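Local structure of GTPase activator-like protein (Chaetomium thermophilum, 6SSH) at residues Gln51-Val56 with Lys96-Asn101; Phe124-Ile129 with Val196-Trp201; Arg32-Leu37 with Tyr63-Arg68. The protein probably stimulates GTP hydrolysis by a small GTPase, the activity carried by the TSC2-type Rap/ran-GAP domain that makes up this chain. All coordinates share one frame; numbering follows the deposited sequence.

Contact 1 (Gln51-Val56 with Lys96-Asn101)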
loop_
_atom_site.group_PDB
_atom_site.type_symbol
_atom_site.label_atom_id
_atom_site.label_comp_id
_atom_site.label_asym_id
_atom_site.label_seq_id
_atom_site.Cartn_x
_atom_site.Cartn_y
_atom_site.Cartn_z
ATOM N N GLN A 51 -7.834 -12.624 1.563
ATOM C CA GLN A 51 -7.533 -11.784 2.705
ATOM C C GLN A 51 -8.575 -10.718 2.924
ATOM O O GLN A 51 -8.294 -9.557 3.221
ATOM C CB GLN A 51 -6.124 -11.199 2.585
ATOM C CG GLN A 51 -5.036 -12.235 2.547
ATOM C CD GLN A 51 -4.776 -12.883 3.873
ATOM O OE1 GLN A 51 -5.360 -12.540 4.884
ATOM N NE2 GLN A 51 -3.894 -13.875 3.874
ATOM N N GLY A 52 -9.828 -11.157 2.886
ATOM C CA GLY A 52 -10.940 -10.290 3.202
ATOM C C GLY A 52 -11.594 -9.589 2.021
ATOM O O GLY A 52 -12.658 -8.980 2.136
ATOM N N LEU A 53 -10.953 -9.569 0.863
ATOM C CA LEU A 53 -11.538 -8.930 -0.335
ATOM C C LEU A 53 -12.679 -9.779 -0.859
ATOM O O LEU A 53 -12.556 -10.993 -0.979
ATOM C CB LEU A 53 -10.463 -8.731 -1.421
ATOM C CG LEU A 53 -9.323 -7.776 -1.087
ATOM C CD1 LEU A 53 -8.272 -7.887 -2.154
ATOM C CD2 LEU A 53 -9.829 -6.369 -0.963
ATOM N N ASP A 54 -13.792 -9.150 -1.199
ATOM C CA ASP A 54 -14.982 -9.869 -1.622
ATOM C C ASP A 54 -14.720 -10.702 -2.870
ATOM O O ASP A 54 -14.293 -10.209 -3.894
ATOM C CB ASP A 54 -16.081 -8.850 -1.936
ATOM C CG ASP A 54 -17.449 -9.506 -2.311
ATOM O OD1 ASP A 54 -17.733 -10.611 -1.875
ATOM O OD2 ASP A 54 -18.156 -8.784 -3.001
ATOM N N ARG A 55 -15.091 -11.978 -2.779
ATOM C CA ARG A 55 -15.047 -12.918 -3.902
ATOM C C ARG A 55 -16.446 -13.194 -4.499
ATOM O O ARG A 55 -16.590 -13.984 -5.438
ATOM C CB ARG A 55 -14.303 -14.192 -3.480
ATOM C CG ARG A 55 -15.068 -15.125 -2.575
ATOM C CD ARG A 55 -14.220 -16.299 -2.136
ATOM N NE ARG A 55 -13.958 -17.193 -3.255
ATOM C CZ ARG A 55 -14.867 -17.977 -3.819
ATOM N NH1 ARG A 55 -16.092 -18.030 -3.327
ATOM N NH2 ARG A 55 -14.541 -18.751 -4.833
ATOM N N VAL A 56 -17.483 -12.571 -3.971
ATOM C CA VAL A 56 -18.882 -12.863 -4.402
ATOM C C VAL A 56 -19.429 -11.852 -5.370
ATOM O O VAL A 56 -19.935 -12.203 -6.430
ATOM C CB VAL A 56 -19.803 -12.961 -3.153
ATOM C CG1 VAL A 56 -21.238 -13.327 -3.558
ATOM C CG2 VAL A 56 -19.288 -13.995 -2.265
ATOM N N LYS A 96 -11.683 1.349 4.388
ATOM C CA LYS A 96 -11.012 1.461 5.690
ATOM C C LYS A 96 -10.941 0.139 6.381
ATOM O O LYS A 96 -9.974 -0.142 7.135
ATOM C CB LYS A 96 -11.648 2.545 6.570
ATOM C CG LYS A 96 -11.051 2.837 7.893
ATOM C CD LYS A 96 -9.597 3.287 7.823
ATOM C CE LYS A 96 -8.917 3.433 9.175
ATOM N NZ LYS A 96 -9.450 4.545 9.968
ATOM N N ARG A 97 -11.947 -0.725 6.196
ATOM C CA ARG A 97 -11.966 -1.993 6.919
ATOM C C ARG A 97 -10.769 -2.848 6.519
ATOM O O ARG A 97 -10.347 -3.691 7.355
ATOM C CB ARG A 97 -13.272 -2.768 6.725
ATOM C CG ARG A 97 -13.362 -3.523 5.379
ATOM C CD ARG A 97 -14.749 -4.186 5.264
ATOM N NE ARG A 97 -14.737 -5.351 4.389
ATOM C CZ ARG A 97 -14.907 -5.307 3.095
ATOM N NH1 ARG A 97 -14.902 -6.424 2.427
ATOM N NH2 ARG A 97 -15.015 -4.181 2.417
ATOM N N HIS A 98 -10.253 -2.667 5.327
ATOM C CA HIS A 98 -9.050 -3.409 4.926
ATOM C C HIS A 98 -7.805 -2.756 5.486
ATOM O O HIS A 98 -7.096 -3.368 6.279
ATOM C CB HIS A 98 -8.959 -3.534 3.421
ATOM C CG HIS A 98 -10.135 -4.189 2.815
ATOM N ND1 HIS A 98 -10.409 -5.514 3.057
ATOM C CD2 HIS A 98 -11.049 -3.738 1.948
ATOM C CE1 HIS A 98 -11.527 -5.823 2.384
ATOM N NE2 HIS A 98 -11.934 -4.762 1.727
ATOM N N ILE A 99 -7.558 -1.505 5.125
ATOM C CA ILE A 99 -6.283 -0.889 5.535
ATOM C C ILE A 99 -6.240 -0.649 7.031
ATOM O O ILE A 99 -5.138 -0.765 7.608
ATOM C CB ILE A 99 -5.935 0.346 4.685
ATOM C CG1 ILE A 99 -6.962 1.417 4.954
ATOM C CG2 ILE A 99 -5.787 -0.064 3.179
ATOM C CD1 ILE A 99 -6.408 2.549 5.669
ATOM N N GLY A 100 -7.340 -0.435 7.702
ATOM C CA GLY A 100 -7.337 -0.235 9.145
ATOM C C GLY A 100 -7.069 -1.490 9.919
ATOM O O GLY A 100 -6.697 -1.428 11.093
ATOM N N ASN A 101 -7.178 -2.646 9.261
ATOM C CA ASN A 101 -6.906 -3.942 9.886
ATOM C C ASN A 101 -5.614 -4.570 9.366
ATOM O O ASN A 101 -5.364 -5.723 9.682
ATOM C CB ASN A 101 -8.114 -4.865 9.720
ATOM C CG ASN A 101 -9.189 -4.492 10.685
ATOM O OD1 ASN A 101 -9.049 -4.606 11.907
ATOM N ND2 ASN A 101 -10.276 -3.948 10.139
HETATM O O HOH W 1 -9.320 -7.384 4.721
#

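Contact 2 (Phe124-Ile129 with Val196-Trp201)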
loop_
_atom_site.group_PDB
_atom_site.type_symbol
_atom_site.label_atom_id
_atom_site.label_comp_id
_atom_site.label_asym_id
_atom_site.label_seq_id
_atom_site.Cartn_x
_atom_site.Cartn_y
_atom_site.Cartn_z
ATOM N N PHE A 124 -4.319 -0.874 14.774
ATOM C CA PHE A 124 -3.644 -2.027 14.135
ATOM C C PHE A 124 -2.625 -1.624 13.084
ATOM O O PHE A 124 -1.848 -2.471 12.600
ATOM C CB PHE A 124 -4.657 -2.986 13.592
ATOM C CG PHE A 124 -5.656 -3.441 14.621
ATOM C CD1 PHE A 124 -7.008 -3.153 14.473
ATOM C CD2 PHE A 124 -5.233 -4.082 15.784
ATOM C CE1 PHE A 124 -7.928 -3.533 15.426
ATOM C CE2 PHE A 124 -6.172 -4.474 16.761
ATOM C CZ PHE A 124 -7.519 -4.185 16.572
ATOM N N ASN A 125 -2.464 -0.341 12.837
ATOM C CA ASN A 125 -1.487 0.072 11.851
ATOM C C ASN A 125 -0.157 0.274 12.546
ATOM O O ASN A 125 0.012 1.200 13.329
ATOM C CB ASN A 125 -1.857 1.342 11.133
ATOM C CG ASN A 125 -2.957 1.181 10.054
ATOM O OD1 ASN A 125 -3.198 2.150 9.339
ATOM N ND2 ASN A 125 -3.542 0.026 9.898
ATOM N N TYR A 126 0.780 -0.616 12.314
ATOM C CA TYR A 126 2.065 -0.560 12.978
ATOM C C TYR A 126 3.118 0.102 12.117
ATOM O O TYR A 126 3.996 0.735 12.701
ATOM C CB TYR A 126 2.566 -1.969 13.274
ATOM C CG TYR A 126 1.678 -2.783 14.185
ATOM C CD1 TYR A 126 0.773 -2.191 15.046
ATOM C CD2 TYR A 126 1.804 -4.160 14.212
ATOM C CE1 TYR A 126 -0.021 -2.992 15.884
ATOM C CE2 TYR A 126 0.994 -4.960 15.014
ATOM C CZ TYR A 126 0.097 -4.369 15.843
ATOM O OH TYR A 126 -0.679 -5.178 16.672
ATOM N N VAL A 127 3.086 -0.054 10.807
ATOM C CA VAL A 127 4.142 0.376 9.888
ATOM C C VAL A 127 3.544 0.971 8.646
ATOM O O VAL A 127 2.621 0.352 8.060
ATOM C CB VAL A 127 5.010 -0.861 9.426
ATOM C CG1 VAL A 127 6.126 -0.408 8.449
ATOM C CG2 VAL A 127 5.634 -1.579 10.639
ATOM N N TYR A 128 4.078 2.108 8.207
ATOM C CA TYR A 128 3.813 2.691 6.898
ATOM C C TYR A 128 5.133 2.723 6.120
ATOM O O TYR A 128 6.176 3.180 6.629
ATOM C CB TYR A 128 3.247 4.113 6.988
ATOM C CG TYR A 128 1.910 4.168 7.693
ATOM C CD1 TYR A 128 1.823 4.660 8.985
ATOM C CD2 TYR A 128 0.767 3.640 7.081
ATOM C CE1 TYR A 128 0.648 4.721 9.649
ATOM C CE2 TYR A 128 -0.437 3.682 7.760
ATOM C CZ TYR A 128 -0.469 4.186 9.028
ATOM O OH TYR A 128 -1.672 4.248 9.774
ATOM N N ILE A 129 5.114 2.224 4.907
ATOM C CA ILE A 129 6.217 2.296 3.943
ATOM C C ILE A 129 5.881 3.412 3.011
ATOM O O ILE A 129 4.931 3.274 2.205
ATOM C CB ILE A 129 6.434 0.997 3.206
ATOM C CG1 ILE A 129 6.802 -0.109 4.176
ATOM C CG2 ILE A 129 7.509 1.149 2.121
ATOM C CD1 ILE A 129 6.601 -1.468 3.670
ATOM N N VAL A 196 6.197 -9.772 8.885
ATOM C CA VAL A 196 6.707 -10.781 9.774
ATOM C C VAL A 196 6.934 -10.201 11.165
ATOM O O VAL A 196 6.541 -10.778 12.200
ATOM C CB VAL A 196 7.928 -11.479 9.180
ATOM C CG1 VAL A 196 8.539 -12.423 10.148
ATOM C CG2 VAL A 196 7.541 -12.209 7.887
ATOM N N PHE A 197 7.553 -9.008 11.231
ATOM C CA PHE A 197 7.768 -8.430 12.520
ATOM C C PHE A 197 6.445 -8.082 13.216
ATOM O O PHE A 197 6.355 -8.249 14.424
ATOM C CB PHE A 197 8.612 -7.141 12.392
ATOM C CG PHE A 197 10.083 -7.378 12.138
ATOM C CD1 PHE A 197 10.807 -8.249 12.873
ATOM C CD2 PHE A 197 10.702 -6.662 11.136
ATOM C CE1 PHE A 197 12.211 -8.434 12.633
ATOM C CE2 PHE A 197 12.056 -6.791 10.909
ATOM C CZ PHE A 197 12.768 -7.682 11.596
ATOM N N SER A 198 5.479 -7.608 12.439
ATOM C CA SER A 198 4.170 -7.233 12.982
ATOM C C SER A 198 3.453 -8.394 13.614
ATOM O O SER A 198 2.842 -8.223 14.647
ATOM C CB SER A 198 3.303 -6.649 11.904
ATOM O OG SER A 198 3.763 -5.363 11.492
ATOM N N LEU A 199 3.607 -9.584 13.047
ATOM C CA LEU A 199 2.967 -10.733 13.661
ATOM C C LEU A 199 3.485 -11.021 15.023
ATOM O O LEU A 199 2.763 -11.428 15.922
ATOM C CB LEU A 199 3.082 -11.945 12.748
ATOM C CG LEU A 199 2.269 -11.833 11.476
ATOM C CD1 LEU A 199 2.695 -12.926 10.496
ATOM C CD2 LEU A 199 0.780 -11.925 11.769
ATOM N N VAL A 200 4.793 -10.846 15.247
ATOM C CA VAL A 200 5.355 -10.991 16.576
ATOM C C VAL A 200 4.930 -9.852 17.479
ATOM O O VAL A 200 4.539 -10.061 18.642
ATOM C CB VAL A 200 6.908 -11.068 16.526
ATOM C CG1 VAL A 200 7.529 -11.001 17.931
ATOM C CG2 VAL A 200 7.295 -12.317 15.768
ATOM N N TRP A 201 4.989 -8.648 16.944
ATOM C CA TRP A 201 4.701 -7.474 17.754
ATOM C C TRP A 201 3.221 -7.474 18.226
ATOM O O TRP A 201 2.928 -6.971 19.323
ATOM C CB TRP A 201 5.101 -6.224 16.944
ATOM C CG TRP A 201 5.637 -5.045 17.734
ATOM C CD1 TRP A 201 6.835 -4.944 18.353
ATOM C CD2 TRP A 201 4.979 -3.776 17.925
ATOM N NE1 TRP A 201 6.960 -3.702 18.953
ATOM C CE2 TRP A 201 5.838 -2.967 18.690
ATOM C CE3 TRP A 201 3.747 -3.246 17.516
ATOM C CZ2 TRP A 201 5.497 -1.671 19.072
ATOM C CZ3 TRP A 201 3.414 -1.969 17.898
ATOM C CH2 TRP A 201 4.291 -1.187 18.658
#

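Contact 3 (Arg32-Leu37 with Tyr63-Arg68). With EDO (1,2-ethanediol), chain B; EDO (1,2-ethanediol), chain E.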
loop_
_atom_site.group_PDB
_atom_site.type_symbol
_atom_site.label_atom_id
_atom_site.label_comp_id
_atom_site.label_asym_id
_atom_site.label_seq_id
_atom_site.Cartn_x
_atom_site.Cartn_y
_atom_site.Cartn_z
ATOM N N ARG A 32 2.346 1.953 -12.773
ATOM C CA ARG A 32 3.408 1.047 -13.230
ATOM C C ARG A 32 4.024 0.343 -12.020
ATOM O O ARG A 32 4.365 -0.823 -12.085
ATOM C CB ARG A 32 4.441 1.796 -14.039
ATOM C CG ARG A 32 3.974 2.071 -15.456
ATOM C CD ARG A 32 5.145 2.655 -16.286
ATOM N NE ARG A 32 5.328 4.060 -15.953
ATOM C CZ ARG A 32 4.688 5.069 -16.550
ATOM N NH1 ARG A 32 3.821 4.834 -17.535
ATOM N NH2 ARG A 32 4.874 6.318 -16.147
ATOM N N PHE A 33 4.099 1.020 -10.888
ATOM C CA PHE A 33 4.599 0.422 -9.653
ATOM C C PHE A 33 3.677 -0.719 -9.214
ATOM O O PHE A 33 4.161 -1.795 -8.879
ATOM C CB PHE A 33 4.687 1.495 -8.567
ATOM C CG PHE A 33 4.711 0.977 -7.160
ATOM C CD1 PHE A 33 5.865 0.410 -6.652
ATOM C CD2 PHE A 33 3.592 1.062 -6.320
ATOM C CE1 PHE A 33 5.887 -0.090 -5.387
ATOM C CE2 PHE A 33 3.667 0.563 -5.026
ATOM C CZ PHE A 33 4.805 0.030 -4.581
ATOM N N LEU A 34 2.349 -0.528 -9.227
ATOM C CA LEU A 34 1.450 -1.647 -8.879
ATOM C C LEU A 34 1.675 -2.890 -9.719
ATOM O O LEU A 34 1.712 -4.007 -9.190
ATOM C CB LEU A 34 0.005 -1.210 -9.099
ATOM C CG LEU A 34 -0.545 -0.159 -8.104
ATOM C CD1 LEU A 34 -2.004 0.102 -8.486
ATOM C CD2 LEU A 34 -0.436 -0.618 -6.680
ATOM N N LYS A 35 1.928 -2.682 -11.005
ATOM C CA LYS A 35 2.118 -3.789 -11.914
ATOM C C LYS A 35 3.400 -4.513 -11.626
ATOM O O LYS A 35 3.537 -5.685 -11.971
ATOM C CB LYS A 35 2.085 -3.280 -13.358
ATOM C CG LYS A 35 0.719 -2.840 -13.777
ATOM C CD LYS A 35 0.736 -2.289 -15.199
ATOM C CE LYS A 35 -0.536 -1.543 -15.527
ATOM N NZ LYS A 35 -0.590 -1.129 -16.970
ATOM N N GLY A 36 4.390 -3.843 -11.017
ATOM C CA GLY A 36 5.574 -4.550 -10.585
ATOM C C GLY A 36 5.488 -5.209 -9.228
ATOM O O GLY A 36 6.206 -6.167 -8.892
ATOM N N LEU A 37 4.565 -4.730 -8.413
ATOM C CA LEU A 37 4.412 -5.196 -7.077
ATOM C C LEU A 37 3.782 -6.556 -7.058
ATOM O O LEU A 37 4.153 -7.420 -6.270
ATOM C CB LEU A 37 3.493 -4.211 -6.351
ATOM C CG LEU A 37 3.463 -4.248 -4.874
ATOM C CD1 LEU A 37 4.850 -3.983 -4.236
ATOM C CD2 LEU A 37 2.447 -3.200 -4.428
ATOM N N TYR A 63 -10.611 -6.445 -9.359
ATOM C CA TYR A 63 -9.205 -6.887 -9.377
ATOM C C TYR A 63 -8.414 -6.400 -8.185
ATOM O O TYR A 63 -8.671 -5.340 -7.668
ATOM C CB TYR A 63 -8.511 -6.408 -10.641
ATOM C CG TYR A 63 -9.044 -7.015 -11.889
ATOM C CD1 TYR A 63 -10.049 -6.366 -12.630
ATOM C CD2 TYR A 63 -8.591 -8.248 -12.366
ATOM C CE1 TYR A 63 -10.609 -6.937 -13.769
ATOM C CE2 TYR A 63 -9.123 -8.810 -13.529
ATOM C CZ TYR A 63 -10.127 -8.165 -14.201
ATOM O OH TYR A 63 -10.649 -8.701 -15.348
ATOM N N THR A 64 -7.422 -7.189 -7.778
ATOM C CA THR A 64 -6.349 -6.690 -6.926
ATOM C C THR A 64 -5.013 -7.143 -7.525
ATOM O O THR A 64 -4.988 -7.696 -8.621
ATOM C CB THR A 64 -6.565 -7.116 -5.501
ATOM O OG1 THR A 64 -5.679 -6.276 -4.740
ATOM C CG2 THR A 64 -6.304 -8.554 -5.258
ATOM N N TYR A 65 -3.950 -6.826 -6.820
ATOM C CA TYR A 65 -2.622 -7.261 -7.159
ATOM C C TYR A 65 -2.147 -8.237 -6.079
ATOM O O TYR A 65 -2.357 -8.004 -4.886
ATOM C CB TYR A 65 -1.660 -6.046 -7.269
ATOM C CG TYR A 65 -1.949 -5.187 -8.475
ATOM C CD1 TYR A 65 -2.893 -4.165 -8.402
ATOM C CD2 TYR A 65 -1.347 -5.431 -9.703
ATOM C CE1 TYR A 65 -3.198 -3.436 -9.512
ATOM C CE2 TYR A 65 -1.622 -4.697 -10.809
ATOM C CZ TYR A 65 -2.553 -3.673 -10.699
ATOM O OH TYR A 65 -2.821 -2.928 -11.835
ATOM N N CYS A 66 -1.476 -9.306 -6.531
ATOM C CA CYS A 66 -1.055 -10.375 -5.623
ATOM C C CYS A 66 0.349 -10.848 -5.975
ATOM O O CYS A 66 0.728 -10.912 -7.130
ATOM C CB CYS A 66 -2.010 -11.581 -5.717
ATOM S SG CYS A 66 -3.708 -11.201 -5.303
ATOM N N TRP A 67 1.050 -11.306 -4.950
ATOM C CA TRP A 67 2.404 -11.863 -5.118
ATOM C C TRP A 67 2.516 -13.204 -4.474
ATOM O O TRP A 67 1.969 -13.410 -3.404
ATOM C CB TRP A 67 3.409 -10.926 -4.444
ATOM C CG TRP A 67 4.753 -11.502 -4.281
ATOM C CD1 TRP A 67 5.246 -12.195 -3.189
ATOM C CD2 TRP A 67 5.745 -11.462 -5.227
ATOM N NE1 TRP A 67 6.520 -12.576 -3.430
ATOM C CE2 TRP A 67 6.874 -12.138 -4.678
ATOM C CE3 TRP A 67 5.854 -10.899 -6.485
ATOM C CZ2 TRP A 67 8.093 -12.281 -5.356
ATOM C CZ3 TRP A 67 7.082 -11.023 -7.155
ATOM C CH2 TRP A 67 8.176 -11.722 -6.608
ATOM N N ARG A 68 3.301 -14.107 -5.056
ATOM C CA ARG A 68 3.545 -15.399 -4.447
ATOM C C ARG A 68 4.989 -15.791 -4.683
ATOM O O ARG A 68 5.569 -15.475 -5.747
ATOM C CB ARG A 68 2.688 -16.481 -5.157
ATOM C CG ARG A 68 2.827 -17.883 -4.734
ATOM C CD ARG A 68 1.695 -18.712 -5.408
ATOM N NE ARG A 68 1.936 -20.154 -5.368
ATOM C CZ ARG A 68 1.221 -21.036 -6.038
ATOM N NH1 ARG A 68 0.228 -20.647 -6.826
ATOM N NH2 ARG A 68 1.509 -22.316 -5.926
HETATM C C1 EDO B . -12.353 -1.936 -10.272
HETATM O O1 EDO B . -13.420 -2.920 -10.308
HETATM C C2 EDO B . -10.984 -2.602 -10.303
HETATM O O2 EDO B . -10.757 -3.396 -9.155
HETATM C C1 EDO E . -6.141 -1.667 -13.372
HETATM O O1 EDO E . -5.347 -1.422 -12.178
HETATM C C2 EDO E . -7.103 -2.876 -13.383
HETATM O O2 EDO E . -8.132 -2.814 -12.381
#

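Contact 1 (Gln51-Val56 with Lys96-Asn101)
Gly52 and Leu53 of the loop 51-56 close on His98 of helix 93-99. Ahead of them, Gln51 reaches the same histidine through a water. Gln51 O receives a hydrogen bond from that water O at 2.8 Å. The water O lies 2.7 Å from His98 ND1, at the edge of the ring and in its plane. Gly52 follows with a positive phi of 94°, a backbone shape that glycine takes readily. Gly52 O also lies at the ring edge, 3.4 Å from His98 CE1. Arg97 NH1 is 3.4 Å from Gly52 O, which lies oblique to the guanidinium. Leu53 supplies the apolar part. Leu53 CD2 sits over one face of the His98 ring, 3.9 Å from its centroid, as a CH-pi contact. His98 CG stands beside its backbone N (chi1 -58°), which sets the ring between Leu53 CD2 and CG of the preceding Arg97. The carboxylate of Asp54 leads away from the helix and closes an Asx turn, Asp54 OD1 taking Val56 N-H. Asp60 ties the two segments together: it accepts from Asp54 N, pairs with Arg97 NH2 and is the main polar partner of His98. In Rap/ran-GAP relatives the corresponding helix carries the asparagine thumb, and the loop packs on its counterpart here. Both ring nitrogens of His98 have partners and both faces are packed, which fixes the rotation of the imidazole.

Contact 2 (Phe124-Ile129 with Val196-Trp201)
Tyr126 packs against Ser198 and Trp201, just before strand 127-134 begins, and so joins the entry to that strand to the last turns of helix 183-201. The main interaction is aromatic. Tyr126 CG lies opposite the carbonyl carbon, beside the backbone N (chi1 -61°), which directs the ring to the helix. In the conformer described, one of two modelled for Trp201, the edge of the indole faces the tyrosine ring in a T-shaped pair. The Trp201 six-membered ring and the Tyr126 ring have centroids 5.1 Å apart and planes at 73°. Trp201 CE3 stands 3.8 Å above the plane of Tyr126, over the ring centre. The opposite face of Tyr126 carries the carbonyl O of Phe124 toward its rim. Phe103 also stacks with Tyr126. Phe166 meets the indole edge-to-face, and Arg204 makes a cation-pi contact with it. Van der Waals contact comes from Ser198. Ser198 OG lies in the plane of the tyrosine ring, 3.6 Å from Tyr126 CD2. Hydrogen bonding lies beside these contacts. Ser198 OG bonds the carbonyl O of Ala194 in its own helix. Tyr128 OH donates to Asn125 OD1 at 2.6 Å, in the carbonyl plane and on a lone pair. Asn125 ND2 probably bonds Ile99 O, so both ends of the amide have a partner. The two segments therefore meet by ring packing and dispersion, and the buried Ser198 hydroxyl is satisfied within its own helix.

Contact 3 (Arg32-Leu37 with Tyr63-Arg68)
Tyr65 and Leu34 lead a helix-on-sheet packing in an alpha/beta domain, where helix 28-37 lies on a face of the mixed sheet. The axes of segments 32-37 and 63-68 approach to 8.0 Å, with their N-to-C directions 43° apart. At the strand start, Tyr63 N donates to O2 of the ethanediol of chain B at 3.1 Å. This molecule is probably from the crystallisation liquor. Tyr65 carries most of the contact. Its side chain crosses that of Leu34 at about a right angle. Leu34 CB sits over the face of the Tyr65 ring, offset toward the rim, 4.0 Å from the centroid and 15° off the normal, as a CH-pi contact. Leu34 CD1 meets Tyr65 CE1 at 3.9 Å. On the CD2 side of the ring, the carbonyl O of Leu34 approaches Tyr65 CD2 to 3.4 Å. The far end of the tyrosine passes Lys35, with CG of the lysine 4.0 Å from Tyr65 OH. Tyr65 OH also lies 3.0 Å from O1 of the chain E ethanediol. Trp67 follows on the helix side, its CG anti to the backbone N (chi1 167°), and its indole reaches the helix end. Trp67 CE3 lies 3.9 Å from Leu37 O, an oxygen that accepts from NH1 of Arg188, whose side chain also makes a cation-pi contact with Trp67.

In the fold
Contacts 2 and 3 both reach the one mixed sheet of the Rap/ran-GAP domain, and contact 1 touches each of them. Contacts 1 and 3 alternate along the chain: helix 28-37 comes first, then the loop 51-56, strand 63-68 and helix 93-99. Their centres are about 16 Å apart, and they touch where Leu53 CD1 packs on Thr64 CG2. Contact 2 comes later in sequence, with its centre about 17 Å from that of contact 1. The two are joined by a probable hydrogen bond from Asn125 ND2 to Ile99 O. Contacts 2 and 3 do not touch, with centres about 21 Å apart. The loop 51-56 and helix 93-99 thus link them as parts of one continuous domain.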